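Local structure of homoprotocatechuate 2,3-dioxygenase (4Z6M) at residues Leu39-Ser44 / Ile51-Phe56; Phe59-Leu64 / Thr133-Leu138; Gln158-Val163 / Thr202-Gly207; Thr187-Trp192 / Ile322-Asp327. The protein catalyses the extradiol ring cleavage of homoprotocatechuate with molecular oxygen at a non-haem iron(II) site of the facial-triad type. The protein carries 1 engineered substitution. All blocks are in the same frame, centred on the assembly; numbering follows the deposited sequence. Where two conformers were deposited one is given.

Interaction 1 of 4, residues Leu39-Ser44 / Ile51-Phe56; sequences LGLHVS and IYLRSF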
loop_
_atom_site.group_PDB
_atom_site.type_symbol
_atom_site.label_atom_id
_atom_site.label_comp_id
_atom_site.label_asym_id
_atom_site.label_seq_id
_atom_site.Cartn_x
_atom_site.Cartn_y
_atom_site.Cartn_z
ATOM N N LEU A 39 19.281 -5.557 3.599
ATOM C CA LEU A 39 18.541 -5.199 2.382
ATOM C C LEU A 39 17.887 -6.367 1.655
ATOM O O LEU A 39 17.046 -6.148 0.796
ATOM C CB LEU A 39 19.410 -4.396 1.424
ATOM C CG LEU A 39 19.845 -3.020 1.950
ATOM C CD1 LEU A 39 20.626 -2.359 0.821
ATOM C CD2 LEU A 39 18.660 -2.161 2.376
ATOM N N GLY A 40 18.301 -7.598 1.938
ATOM C CA GLY A 40 17.611 -8.754 1.382
ATOM C C GLY A 40 17.951 -9.101 -0.062
ATOM O O GLY A 40 17.228 -9.882 -0.698
ATOM N N LEU A 41 19.045 -8.574 -0.608
ATOM C CA LEU A 41 19.435 -8.977 -1.954
ATOM C C LEU A 41 19.801 -10.469 -1.967
ATOM O O LEU A 41 20.139 -11.044 -0.931
ATOM C CB LEU A 41 20.607 -8.135 -2.460
ATOM C CG LEU A 41 20.206 -6.714 -2.902
ATOM C CD1 LEU A 41 21.442 -5.839 -3.012
ATOM C CD2 LEU A 41 19.430 -6.691 -4.216
ATOM N N HIS A 42 19.683 -11.077 -3.142
ATOM C CA HIS A 42 19.810 -12.522 -3.295
ATOM C C HIS A 42 21.191 -12.906 -3.786
ATOM O O HIS A 42 21.681 -12.326 -4.749
ATOM C CB HIS A 42 18.730 -13.002 -4.271
ATOM C CG HIS A 42 17.374 -12.685 -3.764
ATOM N ND1 HIS A 42 16.758 -13.470 -2.816
ATOM C CD2 HIS A 42 16.594 -11.583 -3.914
ATOM C CE1 HIS A 42 15.611 -12.910 -2.468
ATOM N NE2 HIS A 42 15.496 -11.761 -3.114
ATOM N N VAL A 43 21.804 -13.896 -3.143
ATOM C CA VAL A 43 23.168 -14.312 -3.482
ATOM C C VAL A 43 23.143 -15.252 -4.682
ATOM O O VAL A 43 22.543 -16.330 -4.645
ATOM C CB VAL A 43 23.879 -14.974 -2.285
ATOM C CG1 VAL A 43 25.294 -15.379 -2.671
ATOM C CG2 VAL A 43 23.924 -14.032 -1.092
ATOM N N SER A 44 23.831 -14.844 -5.741
ATOM C CA SER A 44 24.043 -15.691 -6.909
ATOM C C SER A 44 25.275 -16.549 -6.755
ATOM O O SER A 44 25.341 -17.628 -7.316
ATOM C CB SER A 44 24.181 -14.834 -8.177
ATOM O OG SER A 44 22.999 -14.065 -8.373
ATOM N N ILE A 51 31.126 -11.244 -3.408
ATOM C CA ILE A 51 29.729 -11.631 -3.289
ATOM C C ILE A 51 28.979 -11.080 -4.471
ATOM O O ILE A 51 29.078 -9.893 -4.781
ATOM C CB ILE A 51 29.101 -11.104 -1.982
ATOM C CG1 ILE A 51 29.920 -11.607 -0.777
ATOM C CG2 ILE A 51 27.641 -11.517 -1.887
ATOM C CD1 ILE A 51 29.570 -10.933 0.515
ATOM N N TYR A 52 28.244 -11.950 -5.132
ATOM C CA TYR A 52 27.483 -11.610 -6.333
ATOM C C TYR A 52 26.010 -11.630 -5.946
ATOM O O TYR A 52 25.524 -12.642 -5.452
ATOM C CB TYR A 52 27.708 -12.638 -7.437
ATOM C CG TYR A 52 29.093 -12.598 -8.041
ATOM C CD1 TYR A 52 30.200 -13.101 -7.355
ATOM C CD2 TYR A 52 29.288 -12.095 -9.319
ATOM C CE1 TYR A 52 31.477 -13.057 -7.917
ATOM C CE2 TYR A 52 30.552 -12.050 -9.892
ATOM C CZ TYR A 52 31.642 -12.533 -9.187
ATOM O OH TYR A 52 32.898 -12.449 -9.765
ATOM N N LEU A 53 25.315 -10.515 -6.176
ATOM C CA LEU A 53 23.964 -10.303 -5.688
ATOM C C LEU A 53 23.032 -9.899 -6.821
ATOM O O LEU A 53 23.443 -9.196 -7.748
ATOM C CB LEU A 53 23.945 -9.179 -4.656
ATOM C CG LEU A 53 24.788 -9.439 -3.404
ATOM C CD1 LEU A 53 24.968 -8.154 -2.612
ATOM C CD2 LEU A 53 24.165 -10.541 -2.565
ATOM N N ARG A 54 21.763 -10.311 -6.706
ATOM C CA ARG A 54 20.750 -9.929 -7.662
ATOM C C ARG A 54 19.456 -9.545 -6.975
ATOM O O ARG A 54 19.152 -9.959 -5.857
ATOM C CB ARG A 54 20.510 -11.009 -8.716
ATOM C CG ARG A 54 19.773 -12.236 -8.236
ATOM C CD ARG A 54 19.599 -13.201 -9.366
ATOM N NE ARG A 54 18.779 -14.380 -9.060
ATOM C CZ ARG A 54 19.261 -15.530 -8.593
ATOM N NH1 ARG A 54 20.542 -15.654 -8.223
ATOM N NH2 ARG A 54 18.455 -16.566 -8.492
ATOM N N SER A 55 18.698 -8.737 -7.709
ATOM C CA SER A 55 17.372 -8.320 -7.279
ATOM C C SER A 55 16.330 -9.415 -7.529
ATOM O O SER A 55 16.582 -10.389 -8.237
ATOM C CB SER A 55 17.010 -7.019 -7.984
ATOM O OG SER A 55 16.895 -7.202 -9.359
ATOM N N PHE A 56 15.134 -9.197 -6.979
ATOM C CA PHE A 56 14.057 -10.206 -6.991
ATOM C C PHE A 56 13.659 -10.618 -8.399
ATOM O O PHE A 56 13.309 -11.764 -8.621
ATOM C CB PHE A 56 12.843 -9.631 -6.264
ATOM C CG PHE A 56 11.785 -10.630 -5.859
ATOM C CD1 PHE A 56 12.084 -11.671 -4.983
ATOM C CD2 PHE A 56 10.471 -10.485 -6.293
ATOM C CE1 PHE A 56 11.098 -12.552 -4.583
ATOM C CE2 PHE A 56 9.487 -11.358 -5.859
ATOM C CZ PHE A 56 9.809 -12.375 -5.012
#
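Arg-54 reaches across to Ser-44. Its CB lies 4.0 Å from Ser-44 OG. CG, held between the backbone N and the carbonyl carbon (chi1 73°), touches both that hydroxyl and His-42 O. From CG to NE the chain is extended and passes OG, with CD 3.6 Å away. NH1 then bonds to Ser-44 OG at 2.9 Å, the oxygen lying almost in the guanidinium plane. Ser-44 OG also bonds to His-61 O, and Arg-54 NH2 to Glu-136 O, so both ends of this polar link are tied to other loops. His-42 shares the Arg-54 face of the sheet. Its ring has Arg-54 O at the edge, while NE2 comes 3.9 Å from Phe-56 CD1 and bonds to Glu-149. Opposite lie Val-43 and Leu-53, with Val-43 CG2 3.8 Å from Leu-53 CD2. Backbone bonds run from His-42 N to Arg-54 O at 3.0 Å, from Arg-54 N to His-42 O at 2.8 Å, and from Ser-44 N to Tyr-52 O. This is an antiparallel beta hairpin, His-42 with Arg-54 its hydrogen-bonded pair and Val-43 with Leu-53 its non-hydrogen-bonded pair, at the margin of the eight-stranded sheet in the first glyoxalase-family region.

Interaction 2 of 4, residues Phe59-Leu64 / Thr133-Leu138; sequences FIHHNL and THVERL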
loop_
_atom_site.group_PDB
_atom_site.type_symbol
_atom_site.label_atom_id
_atom_site.label_comp_id
_atom_site.label_asym_id
_atom_site.label_seq_id
_atom_site.Cartn_x
_atom_site.Cartn_y
_atom_site.Cartn_z
ATOM N N PHE A 59 17.052 -11.898 -14.100
ATOM C CA PHE A 59 17.412 -13.208 -14.665
ATOM C C PHE A 59 18.890 -13.289 -15.081
ATOM O O PHE A 59 19.415 -14.385 -15.240
ATOM C CB PHE A 59 16.518 -13.616 -15.854
ATOM C CG PHE A 59 16.814 -12.865 -17.111
ATOM C CD1 PHE A 59 16.269 -11.608 -17.331
ATOM C CD2 PHE A 59 17.666 -13.381 -18.063
ATOM C CE1 PHE A 59 16.595 -10.897 -18.466
ATOM C CE2 PHE A 59 17.963 -12.669 -19.223
ATOM C CZ PHE A 59 17.434 -11.424 -19.404
ATOM N N ILE A 60 19.555 -12.148 -15.284
ATOM C CA ILE A 60 21.006 -12.187 -15.546
ATOM C C ILE A 60 21.706 -12.482 -14.232
ATOM O O ILE A 60 21.097 -12.471 -13.157
ATOM C CB ILE A 60 21.556 -10.896 -16.213
ATOM C CG1 ILE A 60 21.597 -9.693 -15.256
ATOM C CG2 ILE A 60 20.790 -10.586 -17.497
ATOM C CD1 ILE A 60 22.450 -8.551 -15.790
ATOM N N HIS A 61 22.998 -12.801 -14.303
ATOM C CA HIS A 61 23.635 -13.436 -13.167
ATOM C C HIS A 61 23.638 -12.574 -11.907
ATOM O O HIS A 61 23.488 -13.075 -10.804
ATOM C CB HIS A 61 25.060 -13.813 -13.537
ATOM C CG HIS A 61 25.788 -14.563 -12.475
ATOM N ND1 HIS A 61 26.653 -13.952 -11.601
ATOM C CD2 HIS A 61 25.834 -15.883 -12.187
ATOM C CE1 HIS A 61 27.204 -14.858 -10.812
ATOM N NE2 HIS A 61 26.710 -16.037 -11.140
ATOM N N HIS A 62 23.802 -11.258 -12.064
ATOM C CA HIS A 62 23.875 -10.383 -10.909
ATOM C C HIS A 62 23.589 -8.935 -11.307
ATOM O O HIS A 62 23.694 -8.561 -12.473
ATOM C CB HIS A 62 25.242 -10.464 -10.259
ATOM C CG HIS A 62 26.356 -10.169 -11.208
ATOM N ND1 HIS A 62 27.098 -11.158 -11.810
ATOM C CD2 HIS A 62 26.837 -8.997 -11.681
ATOM C CE1 HIS A 62 27.985 -10.609 -12.611
ATOM N NE2 HIS A 62 27.841 -9.297 -12.560
ATOM N N ASN A 63 23.252 -8.154 -10.294
ATOM C CA ASN A 63 23.130 -6.697 -10.388
ATOM C C ASN A 63 24.201 -5.962 -9.582
ATOM O O ASN A 63 24.345 -4.732 -9.723
ATOM C CB ASN A 63 21.775 -6.222 -9.906
ATOM C CG ASN A 63 20.620 -6.761 -10.723
ATOM O OD1 ASN A 63 19.698 -7.376 -10.165
ATOM N ND2 ASN A 63 20.650 -6.541 -12.026
ATOM N N LEU A 64 24.907 -6.678 -8.706
ATOM C CA LEU A 64 25.862 -6.040 -7.818
ATOM C C LEU A 64 26.940 -7.063 -7.494
ATOM O O LEU A 64 26.631 -8.177 -7.083
ATOM C CB LEU A 64 25.184 -5.537 -6.550
ATOM C CG LEU A 64 26.000 -4.717 -5.577
ATOM C CD1 LEU A 64 26.464 -3.405 -6.205
ATOM C CD2 LEU A 64 25.185 -4.423 -4.328
ATOM N N THR A 133 25.417 -15.344 -17.711
ATOM C CA THR A 133 24.814 -16.581 -17.251
ATOM C C THR A 133 23.424 -16.287 -16.689
ATOM O O THR A 133 23.284 -15.495 -15.770
ATOM C CB THR A 133 25.681 -17.197 -16.148
ATOM O OG1 THR A 133 26.984 -17.417 -16.679
ATOM C CG2 THR A 133 25.103 -18.516 -15.639
ATOM N N HIS A 134 22.415 -16.933 -17.253
ATOM C CA HIS A 134 21.062 -16.816 -16.726
ATOM C C HIS A 134 20.930 -17.617 -15.459
ATOM O O HIS A 134 21.488 -18.716 -15.351
ATOM C CB HIS A 134 20.040 -17.330 -17.727
ATOM C CG HIS A 134 19.928 -16.505 -18.954
ATOM N ND1 HIS A 134 18.873 -16.646 -19.823
ATOM C CD2 HIS A 134 20.755 -15.581 -19.500
ATOM C CE1 HIS A 134 19.033 -15.815 -20.837
ATOM N NE2 HIS A 134 20.178 -15.172 -20.674
ATOM N N VAL A 135 20.156 -17.078 -14.523
ATOM C CA VAL A 135 19.899 -17.726 -13.248
ATOM C C VAL A 135 18.394 -17.801 -13.011
ATOM O O VAL A 135 17.613 -17.266 -13.789
ATOM C CB VAL A 135 20.603 -16.981 -12.108
ATOM C CG1 VAL A 135 22.112 -17.008 -12.312
ATOM C CG2 VAL A 135 20.111 -15.551 -11.978
ATOM N N GLU A 136 17.980 -18.454 -11.931
ATOM C CA GLU A 136 16.558 -18.524 -11.608
ATOM C C GLU A 136 16.001 -17.123 -11.371
ATOM O O GLU A 136 16.417 -16.421 -10.455
ATOM C CB GLU A 136 16.321 -19.358 -10.358
ATOM C CG GLU A 136 14.843 -19.568 -10.022
ATOM C CD GLU A 136 14.611 -20.227 -8.663
ATOM O OE1 GLU A 136 15.593 -20.697 -8.013
ATOM O OE2 GLU A 136 13.427 -20.271 -8.230
ATOM N N ARG A 137 15.040 -16.742 -12.199
ATOM C CA ARG A 137 14.336 -15.488 -12.019
ATOM C C ARG A 137 13.431 -15.641 -10.808
ATOM O O ARG A 137 12.583 -16.527 -10.799
ATOM C CB ARG A 137 13.540 -15.163 -13.290
ATOM C CG ARG A 137 13.180 -13.694 -13.408
ATOM C CD ARG A 137 12.519 -13.284 -14.721
ATOM N NE ARG A 137 12.668 -11.836 -14.803
ATOM C CZ ARG A 137 12.603 -11.093 -15.898
ATOM N NH1 ARG A 137 12.287 -11.625 -17.061
ATOM N NH2 ARG A 137 12.847 -9.785 -15.795
ATOM N N LEU A 138 13.636 -14.832 -9.765
ATOM C CA LEU A 138 12.930 -15.027 -8.489
ATOM C C LEU A 138 11.629 -14.222 -8.382
ATOM O O LEU A 138 11.087 -14.073 -7.282
ATOM C CB LEU A 138 13.840 -14.703 -7.305
ATOM C CG LEU A 138 15.154 -15.492 -7.235
ATOM C CD1 LEU A 138 16.054 -14.914 -6.150
ATOM C CD2 LEU A 138 14.933 -16.976 -7.006
#
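Phe-59 drives the edge of its ring into the face of His-134, a T-shaped pair between two loop segments with planes at 81° and centroids 4.9 Å apart. CE2 does the touching, 3.6 Å from His-134 NE2 and offset toward the rim of the imidazole. A chi1 of 74° sets Phe-59 CG between its own backbone N and carbonyl carbon, and the ring stands between His-134 and Arg-137. On the other side of the ring, CD1 lies over the centre of the Arg-137 guanidinium; Arg-137 has two conformers, so this contact is doubtful. Val-135 N donates to Phe-59 O at 2.9 Å, and the methyl Val-135 CG2 rests against Ile-60 O. His-61 brings CD2 to within 3.9 Å of Val-135 CG1, while its ND1 bonds to His-62 ND1 in the planes of both rings. His-134 NE2 bonds to Asp-279 of the second subunit, and Pro-281 of that subunit packs on Phe-59, so the contact lies at a subunit interface. Within the chain, it joins the loop between strands 50-54 and 64-68 to the connection that runs from strand 125-129 toward strand 152-160, with strand 73-81 packing on Phe-59 through Arg-80.

Interaction 3 of 4, residues Gln158-Val163 / Thr202-Gly207; sequences QVTPDV and TALTGG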
loop_
_atom_site.group_PDB
_atom_site.type_symbol
_atom_site.label_atom_id
_atom_site.label_comp_id
_atom_site.label_asym_id
_atom_site.label_seq_id
_atom_site.Cartn_x
_atom_site.Cartn_y
_atom_site.Cartn_z
ATOM N N GLN A 158 26.296 9.570 -11.453
ATOM C CA GLN A 158 27.721 9.935 -11.517
ATOM C C GLN A 158 27.916 11.399 -11.159
ATOM O O GLN A 158 27.179 12.256 -11.647
ATOM C CB GLN A 158 28.191 9.729 -12.942
ATOM C CG GLN A 158 27.996 8.321 -13.467
ATOM C CD GLN A 158 28.290 8.186 -14.933
ATOM O OE1 GLN A 158 27.545 7.585 -15.689
ATOM N NE2 GLN A 158 29.397 8.764 -15.351
ATOM N N VAL A 159 28.923 11.701 -10.353
ATOM C CA VAL A 159 29.309 13.082 -10.109
ATOM C C VAL A 159 30.428 13.470 -11.079
ATOM O O VAL A 159 31.459 12.796 -11.163
ATOM C CB VAL A 159 29.796 13.307 -8.661
ATOM C CG1 VAL A 159 30.001 14.790 -8.410
ATOM C CG2 VAL A 159 28.868 12.713 -7.613
ATOM N N THR A 160 30.218 14.576 -11.788
ATOM C CA THR A 160 31.140 15.023 -12.823
ATOM C C THR A 160 31.132 16.565 -12.823
ATOM O O THR A 160 30.099 17.177 -12.573
ATOM C CB THR A 160 30.773 14.411 -14.211
ATOM O OG1 THR A 160 31.874 14.532 -15.113
ATOM C CG2 THR A 160 29.556 15.059 -14.829
ATOM N N PRO A 161 32.288 17.207 -13.082
ATOM C CA PRO A 161 32.330 18.678 -12.848
ATOM C C PRO A 161 31.622 19.514 -13.910
ATOM O O PRO A 161 31.165 20.611 -13.589
ATOM C CB PRO A 161 33.828 18.990 -12.790
ATOM C CG PRO A 161 34.468 17.837 -13.494
ATOM C CD PRO A 161 33.630 16.627 -13.209
ATOM N N ASP A 162 31.560 19.028 -15.155
ATOM C CA ASP A 162 30.989 19.775 -16.288
ATOM C C ASP A 162 29.803 18.984 -16.832
ATOM O O ASP A 162 29.974 18.030 -17.598
ATOM C CB ASP A 162 32.083 19.960 -17.364
ATOM C CG ASP A 162 31.642 20.823 -18.551
ATOM O OD1 ASP A 162 30.416 20.953 -18.816
ATOM O OD2 ASP A 162 32.552 21.316 -19.265
ATOM N N VAL A 163 28.581 19.372 -16.466
ATOM C CA VAL A 163 27.428 18.544 -16.836
ATOM C C VAL A 163 27.127 18.604 -18.338
ATOM O O VAL A 163 26.932 17.567 -18.945
ATOM C CB VAL A 163 26.224 18.820 -15.926
ATOM C CG1 VAL A 163 25.015 18.004 -16.367
ATOM C CG2 VAL A 163 26.609 18.499 -14.478
ATOM N N THR A 202 21.517 6.215 -16.389
ATOM C CA THR A 202 22.525 6.912 -15.633
ATOM C C THR A 202 22.128 8.371 -15.567
ATOM O O THR A 202 21.150 8.797 -16.184
ATOM C CB THR A 202 23.965 6.669 -16.147
ATOM O OG1 THR A 202 24.872 7.034 -15.098
ATOM C CG2 THR A 202 24.246 7.428 -17.435
ATOM N N ALA A 203 22.828 9.098 -14.727
ATOM C CA ALA A 203 22.483 10.483 -14.455
ATOM C C ALA A 203 23.772 11.173 -14.055
ATOM O O ALA A 203 24.703 10.533 -13.574
ATOM C CB ALA A 203 21.430 10.583 -13.358
ATOM N N LEU A 204 23.797 12.485 -14.247
ATOM C CA LEU A 204 24.968 13.300 -13.937
ATOM C C LEU A 204 24.563 14.334 -12.891
ATOM O O LEU A 204 23.569 15.060 -13.048
ATOM C CB LEU A 204 25.486 14.009 -15.175
ATOM C CG LEU A 204 25.898 13.150 -16.367
ATOM C CD1 LEU A 204 26.349 14.044 -17.512
ATOM C CD2 LEU A 204 26.961 12.130 -15.969
ATOM N N THR A 205 25.336 14.371 -11.825
ATOM C CA THR A 205 25.235 15.344 -10.748
ATOM C C THR A 205 26.489 16.204 -10.793
ATOM O O THR A 205 27.610 15.688 -10.752
ATOM C CB THR A 205 25.135 14.657 -9.372
ATOM O OG1 THR A 205 23.951 13.825 -9.350
ATOM C CG2 THR A 205 25.050 15.677 -8.266
ATOM N N GLY A 206 26.305 17.516 -10.903
ATOM C CA GLY A 206 27.458 18.394 -10.933
ATOM C C GLY A 206 28.231 18.369 -9.635
ATOM O O GLY A 206 27.660 18.496 -8.540
ATOM N N GLY A 207 29.545 18.192 -9.742
ATOM C CA GLY A 207 30.386 18.176 -8.565
ATOM C C GLY A 207 31.791 17.723 -8.935
ATOM O O GLY A 207 32.083 17.402 -10.086
#
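The Gln-158 carboxamide meets Thr-202 near its plane: OG1 is tilted 16° from it and donates to OE1 over 2.8 Å, the two side chains crossing at about a right angle. At the far end of the contact, Gly-207 O sits 3.0 Å from Pro-161 N, which has no hydrogen to share; the oxygen takes a CA-H...O contact from Pro-161 CA. Between these groups, strands 152-160 and 202-206 run as parallel neighbours within the mixed sheet of the second glyoxalase-family region. Gln-158 N donates to Ala-203 O, Thr-205 N to Gln-158 O and Thr-160 N to Thr-205 O. Gly-207 N donates to Thr-160 O from above the carbonyl plane, 59° out of it. Leu-204 sends CD2 to Gln-158 CB and to Thr-160 CG2, each at 4.1 Å, and slides past Val-163 in the opposite direction. Val-163 CG2 in turn lies 3.6 Å from Gly-206 CA. On the other face Val-159 CG1, anti to its backbone N (chi1 -172°), presses to 3.4 Å from Gly-207 CA, a tight approach to a residue with no CB. The buried Gln-158 OE1 has a second hydroxyl partner in Tyr-126: two bonds grip it, which probably restrains the carboxamide.

Interaction 4 of 4, residues Thr187-Trp192 / Ile322-Asp327; sequences TTYAAW and IERTDD
Thr-187 and Asp-326 bring their CA atoms to 7.0 Å where an irregular loop, 322-327, passes the start of strand 188-194. Arg-324 spans the gap. Its CG is anti to the backbone N (chi1 178°), the chain stays extended to NE, and NH2 donates to Thr-188 O at 3.2 Å, the oxygen close to the guanidinium plane. The same group turns back on its own loop: NE and NH2 grip the single atom Asp-327 O side-on, each at 2.9 Å, and Asp-326 CB lies over the centre of one guanidinium face. These in-plane bonds fix the rotation of the guanidinium. NH1 makes a weak bond to Pro-161 O. The strand belongs to the mixed sheet of the second glyoxalase-family region, between strands 202-206 and 176-182, so the loop, which comes much later in the chain, covers the start of an inner strand. Tyr-189 crosses Arg-324 at about a right angle. Its CE2 comes 3.3 Å from Asp-327 O, and OH, bonded to Asp-183, passes 3.5 Å from Asp-327 CB. Thr-187 CG2 sits over the rim of one face of that tyrosine ring and 3.8 Å from Arg-324 NH2. Four waters bridge the segments: two join Thr-187 OG1 to Asp-327, at OD2 and at N, one links Thr-188 O with Arg-324 NH1 and Asp-326 OD2, and the fourth joins Thr-188 N to that same carboxylate oxygen.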
loop_
_atom_site.group_PDB
_atom_site.type_symbol
_atom_site.label_atom_id
_atom_site.label_comp_id
_atom_site.label_asym_id
_atom_site.label_seq_id
_atom_site.Cartn_x
_atom_site.Cartn_y
_atom_site.Cartn_z
ATOM N N THR A 187 23.721 27.993 -16.127
ATOM C CA THR A 187 24.421 26.875 -15.469
ATOM C C THR A 187 23.537 25.645 -15.448
ATOM O O THR A 187 22.354 25.744 -15.136
ATOM C CB THR A 187 24.852 27.258 -14.041
ATOM O OG1 THR A 187 25.742 28.377 -14.122
ATOM C CG2 THR A 187 25.548 26.080 -13.327
ATOM N N THR A 188 24.118 24.487 -15.760
ATOM C CA THR A 188 23.452 23.191 -15.585
ATOM C C THR A 188 24.026 22.495 -14.356
ATOM O O THR A 188 25.251 22.419 -14.199
ATOM C CB THR A 188 23.598 22.311 -16.843
ATOM O OG1 THR A 188 23.013 22.976 -17.956
ATOM C CG2 THR A 188 22.921 20.965 -16.655
ATOM N N TYR A 189 23.138 22.003 -13.494
ATOM C CA TYR A 189 23.518 21.372 -12.253
ATOM C C TYR A 189 23.383 19.849 -12.276
ATOM O O TYR A 189 24.050 19.185 -11.473
ATOM C CB TYR A 189 22.694 21.932 -11.103
ATOM C CG TYR A 189 22.938 23.396 -10.885
ATOM C CD1 TYR A 189 22.226 24.370 -11.588
ATOM C CD2 TYR A 189 23.929 23.826 -10.006
ATOM C CE1 TYR A 189 22.489 25.716 -11.377
ATOM C CE2 TYR A 189 24.175 25.161 -9.799
ATOM C CZ TYR A 189 23.457 26.111 -10.493
ATOM O OH TYR A 189 23.730 27.439 -10.285
ATOM N N ALA A 190 22.516 19.306 -13.141
ATOM C CA ALA A 190 22.238 17.884 -13.139
ATOM C C ALA A 190 21.448 17.543 -14.383
ATOM O O ALA A 190 20.715 18.386 -14.897
ATOM C CB ALA A 190 21.471 17.496 -11.894
ATOM N N ALA A 191 21.603 16.321 -14.863
ATOM C CA ALA A 191 20.836 15.809 -15.982
ATOM C C ALA A 191 20.603 14.316 -15.796
ATOM O O ALA A 191 21.427 13.623 -15.199
ATOM C CB ALA A 191 21.560 16.049 -17.293
ATOM N N TRP A 192 19.463 13.847 -16.311
ATOM C CA TRP A 192 19.022 12.456 -16.215
ATOM C C TRP A 192 18.839 11.915 -17.617
ATOM O O TRP A 192 18.351 12.617 -18.461
ATOM C CB TRP A 192 17.687 12.409 -15.465
ATOM C CG TRP A 192 17.773 12.630 -13.985
ATOM C CD1 TRP A 192 17.627 11.674 -13.038
ATOM C CD2 TRP A 192 17.964 13.867 -13.273
ATOM N NE1 TRP A 192 17.728 12.219 -11.789
ATOM C CE2 TRP A 192 17.950 13.561 -11.908
ATOM C CE3 TRP A 192 18.134 15.196 -13.656
ATOM C CZ2 TRP A 192 18.120 14.524 -10.919
ATOM C CZ3 TRP A 192 18.270 16.152 -12.676
ATOM C CH2 TRP A 192 18.283 15.808 -11.315
ATOM N N ILE A 322 38.835 15.982 -10.350
ATOM C CA ILE A 322 38.873 17.307 -10.924
ATOM C C ILE A 322 37.764 18.141 -10.328
ATOM O O ILE A 322 36.613 17.715 -10.288
ATOM C CB ILE A 322 38.663 17.227 -12.442
ATOM C CG1 ILE A 322 39.739 16.347 -13.088
ATOM C CG2 ILE A 322 38.626 18.617 -13.050
ATOM C CD1 ILE A 322 41.167 16.753 -12.769
ATOM N N GLU A 323 38.097 19.349 -9.910
ATOM C CA GLU A 323 37.152 20.184 -9.183
ATOM C C GLU A 323 36.181 20.868 -10.142
ATOM O O GLU A 323 36.553 21.324 -11.226
ATOM C CB GLU A 323 37.887 21.228 -8.349
ATOM C CG GLU A 323 38.570 20.628 -7.127
ATOM C CD GLU A 323 39.086 21.671 -6.144
ATOM O OE1 GLU A 323 39.052 22.901 -6.448
ATOM O OE2 GLU A 323 39.533 21.248 -5.050
ATOM N N ARG A 324 34.921 20.896 -9.733
ATOM C CA ARG A 324 33.912 21.706 -10.388
ATOM C C ARG A 324 34.208 23.197 -10.220
ATOM O O ARG A 324 34.460 23.672 -9.112
ATOM C CB ARG A 324 32.534 21.378 -9.826
ATOM C CG ARG A 324 31.402 22.213 -10.426
ATOM C CD ARG A 324 30.056 21.703 -9.924
ATOM N NE ARG A 324 28.892 22.472 -10.344
ATOM C CZ ARG A 324 28.228 22.292 -11.479
ATOM N NH1 ARG A 324 28.629 21.399 -12.376
ATOM N NH2 ARG A 324 27.139 23.031 -11.708
ATOM N N THR A 325 34.112 23.924 -11.322
ATOM C CA THR A 325 34.221 25.392 -11.310
ATOM C C THR A 325 32.891 26.110 -11.510
ATOM O O THR A 325 32.749 27.273 -11.100
ATOM C CB THR A 325 35.251 25.866 -12.363
ATOM O OG1 THR A 325 34.883 25.422 -13.672
ATOM C CG2 THR A 325 36.633 25.326 -12.026
ATOM N N ASP A 326 31.939 25.436 -12.155
ATOM C CA ASP A 326 30.558 25.948 -12.229
ATOM C C ASP A 326 29.980 26.088 -10.815
ATOM O O ASP A 326 30.468 25.480 -9.851
ATOM C CB ASP A 326 29.658 25.029 -13.048
ATOM C CG ASP A 326 29.888 25.117 -14.540
ATOM O OD1 ASP A 326 30.622 26.015 -15.013
ATOM O OD2 ASP A 326 29.296 24.258 -15.249
ATOM N N ASP A 327 28.920 26.886 -10.684
ATOM C CA ASP A 327 28.301 27.107 -9.385
ATOM C C ASP A 327 27.833 25.784 -8.725
ATOM O O ASP A 327 27.466 24.812 -9.409
ATOM C CB ASP A 327 27.096 28.055 -9.504
ATOM C CG ASP A 327 27.491 29.504 -9.806
ATOM O OD1 ASP A 327 28.685 29.866 -9.730
ATOM O OD2 ASP A 327 26.585 30.297 -10.117
HETATM O O HOH W 1 25.004 30.154 -12.357
HETATM O O HOH W 2 28.330 28.207 -13.059
HETATM O O HOH W 3 27.854 21.869 -15.060
HETATM O O HOH W 4 26.858 24.496 -16.686
#

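Overall arrangement
The four contacts form two clusters on opposite sides of the chain's centre. Interactions 1 and 2 have centres 9 Å apart and touch directly: Leu-53 O and Asn-63 N probably hydrogen-bond, and Phe-56 packs on Leu-138. Interactions 3 and 4, with centres 6 Å apart, share a sheet; Leu-204 N probably bonds to Ala-191 O, and Gly-206 N to Tyr-189 O. Between clusters, interactions 2 and 3 keep their nearest atoms about 13 Å apart. Interaction 3 borders the active site: the side chain of Ala-203 is about 6 Å from the iron(II) ion, which His-155, His-214 and Glu-267 bind, and His-155 stands on strand 152-160.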